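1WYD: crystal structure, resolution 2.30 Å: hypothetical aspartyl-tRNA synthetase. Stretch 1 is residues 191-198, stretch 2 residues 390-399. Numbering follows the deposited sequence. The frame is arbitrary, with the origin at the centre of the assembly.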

# COMPACT_ATOMS: atom_id res chain seq x y z
N TYR B 191 -14.15 5.55 5.91
CA TYR B 191 -13.78 6.01 4.57
C TYR B 191 -13.98 4.96 3.49
O TYR B 191 -14.38 5.31 2.36
CB TYR B 191 -12.38 6.58 4.58
CG TYR B 191 -12.31 7.87 5.42
CD1 TYR B 191 -11.91 7.83 6.77
CD2 TYR B 191 -12.70 9.10 4.89
CE1 TYR B 191 -11.86 9.00 7.55
CE2 TYR B 191 -12.66 10.27 5.66
CZ TYR B 191 -12.24 10.20 6.99
OH TYR B 191 -12.20 11.34 7.78
N LYS B 192 -13.77 3.69 3.82
CA LYS B 192 -13.88 2.63 2.83
C LYS B 192 -15.36 2.34 2.59
O LYS B 192 -15.75 2.03 1.47
CB LYS B 192 -13.08 1.37 3.23
CG LYS B 192 -13.57 0.66 4.45
CD LYS B 192 -12.62 -0.43 4.90
CE LYS B 192 -13.32 -1.30 5.96
NZ LYS B 192 -12.51 -2.40 6.48
N GLU B 193 -16.18 2.51 3.62
CA GLU B 193 -17.63 2.44 3.44
C GLU B 193 -18.05 3.51 2.47
O GLU B 193 -18.81 3.24 1.53
CB GLU B 193 -18.37 2.60 4.75
CG GLU B 193 -18.04 1.52 5.78
CD GLU B 193 -19.09 1.41 6.88
OE1 GLU B 193 -20.30 1.40 6.57
OE2 GLU B 193 -18.69 1.30 8.07
N LEU B 194 -17.55 4.73 2.69
CA LEU B 194 -17.84 5.87 1.84
C LEU B 194 -17.46 5.60 0.40
O LEU B 194 -18.25 5.91 -0.51
CB LEU B 194 -17.10 7.14 2.33
CG LEU B 194 -17.55 7.71 3.69
CD1 LEU B 194 -17.08 9.14 3.84
CD2 LEU B 194 -19.06 7.62 3.90
N MET B 195 -16.24 5.10 0.20
CA MET B 195 -15.73 4.84 -1.13
C MET B 195 -16.43 3.63 -1.73
O MET B 195 -16.51 3.52 -2.94
CB MET B 195 -14.22 4.59 -1.12
CG MET B 195 -13.40 5.77 -0.70
SD MET B 195 -13.48 7.08 -1.86
CE MET B 195 -12.40 6.46 -3.11
N ALA B 196 -16.95 2.74 -0.89
CA ALA B 196 -17.80 1.68 -1.42
C ALA B 196 -19.11 2.31 -1.91
O ALA B 196 -19.79 1.76 -2.81
CB ALA B 196 -18.07 0.64 -0.37
N GLY B 197 -19.45 3.47 -1.35
CA GLY B 197 -20.73 4.10 -1.65
C GLY B 197 -20.62 4.93 -2.91
O GLY B 197 -21.57 5.58 -3.31
N VAL B 198 -19.45 4.90 -3.55
CA VAL B 198 -19.21 5.61 -4.78
C VAL B 198 -18.76 4.65 -5.89
O VAL B 198 -19.34 4.65 -6.99
CB VAL B 198 -18.20 6.76 -4.60
CG1 VAL B 198 -18.14 7.21 -3.15
CG2 VAL B 198 -16.88 6.41 -5.08
N GLY B 390 -28.21 8.08 -0.04
CA GLY B 390 -28.15 6.81 -0.75
C GLY B 390 -26.93 5.95 -0.47
O GLY B 390 -26.17 5.63 -1.38
N MET B 391 -26.71 5.57 0.78
CA MET B 391 -25.64 4.61 1.00
C MET B 391 -26.23 3.23 0.70
O MET B 391 -27.33 2.94 1.15
CB MET B 391 -25.10 4.68 2.43
CG MET B 391 -24.11 5.80 2.68
SD MET B 391 -22.64 5.77 1.62
CE MET B 391 -21.70 4.52 2.50
N PRO B 392 -25.54 2.39 -0.07
CA PRO B 392 -26.08 1.07 -0.41
C PRO B 392 -25.83 0.07 0.72
O PRO B 392 -25.03 0.36 1.63
CB PRO B 392 -25.25 0.68 -1.64
CG PRO B 392 -23.92 1.26 -1.37
CD PRO B 392 -24.21 2.60 -0.68
N PRO B 393 -26.45 -1.10 0.66
CA PRO B 393 -26.08 -2.17 1.57
C PRO B 393 -24.67 -2.55 1.21
O PRO B 393 -24.32 -2.69 0.03
CB PRO B 393 -27.05 -3.29 1.22
CG PRO B 393 -28.17 -2.59 0.52
CD PRO B 393 -27.50 -1.53 -0.28
N HIS B 394 -23.83 -2.69 2.21
CA HIS B 394 -22.46 -3.08 1.98
C HIS B 394 -21.96 -3.95 3.12
O HIS B 394 -22.65 -4.13 4.12
CB HIS B 394 -21.57 -1.84 1.77
CG HIS B 394 -21.64 -0.86 2.89
ND1 HIS B 394 -22.78 -0.15 3.20
CD2 HIS B 394 -20.69 -0.44 3.77
CE1 HIS B 394 -22.53 0.66 4.21
NE2 HIS B 394 -21.27 0.50 4.58
N ALA B 395 -20.75 -4.48 2.96
CA ALA B 395 -20.12 -5.37 3.93
C ALA B 395 -18.64 -5.32 3.69
O ALA B 395 -18.19 -5.11 2.56
CB ALA B 395 -20.63 -6.83 3.77
N GLY B 396 -17.86 -5.51 4.76
CA GLY B 396 -16.42 -5.50 4.59
C GLY B 396 -15.68 -6.21 5.69
O GLY B 396 -16.27 -6.67 6.66
N PHE B 397 -14.37 -6.30 5.52
CA PHE B 397 -13.51 -6.86 6.55
C PHE B 397 -12.13 -6.19 6.59
O PHE B 397 -11.73 -5.43 5.69
CB PHE B 397 -13.33 -8.37 6.33
CG PHE B 397 -12.56 -8.72 5.08
CD1 PHE B 397 -13.21 -9.28 3.98
CD2 PHE B 397 -11.18 -8.55 5.02
CE1 PHE B 397 -12.51 -9.61 2.83
CE2 PHE B 397 -10.47 -8.84 3.90
CZ PHE B 397 -11.12 -9.38 2.79
N GLY B 398 -11.41 -6.49 7.66
CA GLY B 398 -10.04 -6.06 7.84
C GLY B 398 -9.30 -7.27 8.36
O GLY B 398 -9.81 -8.00 9.25
N MET B 399 -8.14 -7.51 7.74
CA MET B 399 -7.19 -8.53 8.13
C MET B 399 -5.86 -7.86 8.49
O MET B 399 -5.38 -6.98 7.78
CB MET B 399 -6.99 -9.45 6.96
CG MET B 399 -5.72 -10.28 6.99
SD MET B 399 -6.02 -11.84 5.90
CE MET B 399 -5.94 -11.17 4.34

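How do the two backbones lie against each other? Residues 191-198 belong to a helix that extends beyond the stretch at both ends, while the other stretch begins as loop and becomes strand from His 394 onward. The helix and strand axes run at 137° to each other, closer to antiparallel than parallel, and approach to 9.4 Å. The backbones come nearer where the loop passes the helix: the CA of Gly 197 lies 5.6 Å from the CA of Met 391, against 7.5 Å between the CA of Glu 193 and the CA of His 394. Side chains therefore have to bridge the gap at the strand, whereas at the loop the helix backbone itself is touched.

What ties the helix to the start of the strand? The CA-to-CB bond of His 394 points toward the helix, and that of Glu 193 points sideways, but the end of the glutamate side chain swings nearer and meets the imidazole at its edge, near the ring plane. There His 394 NE2 donates to Glu 193 OE1 over 2.4 Å, a very short hydrogen bond with a nearly straight angle of 165°. The other ring nitrogen is used as well: His 394 ND1 donates to the backbone oxygen Pro 392 O at 2.8 Å. With both nitrogens engaged as donors, the ring links the helix to the loop that precedes its own strand.

Why can the loop come so close at Gly 197? A CB on this residue would point toward the loop, and in its ideal position it would sit 2.7 Å from Met 391 SD, a clash. Without one, the CA of Gly 197 packs 3.9 Å from Pro 392 CD and 4.1 Å from Met 391 SD. The methionine, with all three chi angles in m, brings its terminal methyl to the helix: Met 391 CE lies 3.3 Å from the backbone oxygen Glu 193 O and 4.3 Å from Leu 194 CD2, the latter an apolar contact.

What does the lysine add further along the strand? The CA-to-CB bond of Lys 192 points sideways, but its extended chain, t from chi2 through chi4, carries the amine to the strand backbone. Lys 192 NZ donates to the carbonyl Phe 397 O at 3.2 Å, a weak hydrogen bond, and NZ is also hydrogen-bonded elsewhere in the structure. The acceptor is a main-chain oxygen, so the phenylalanine side chain takes no part in this bond; its CA-to-CB bond points away from the helix.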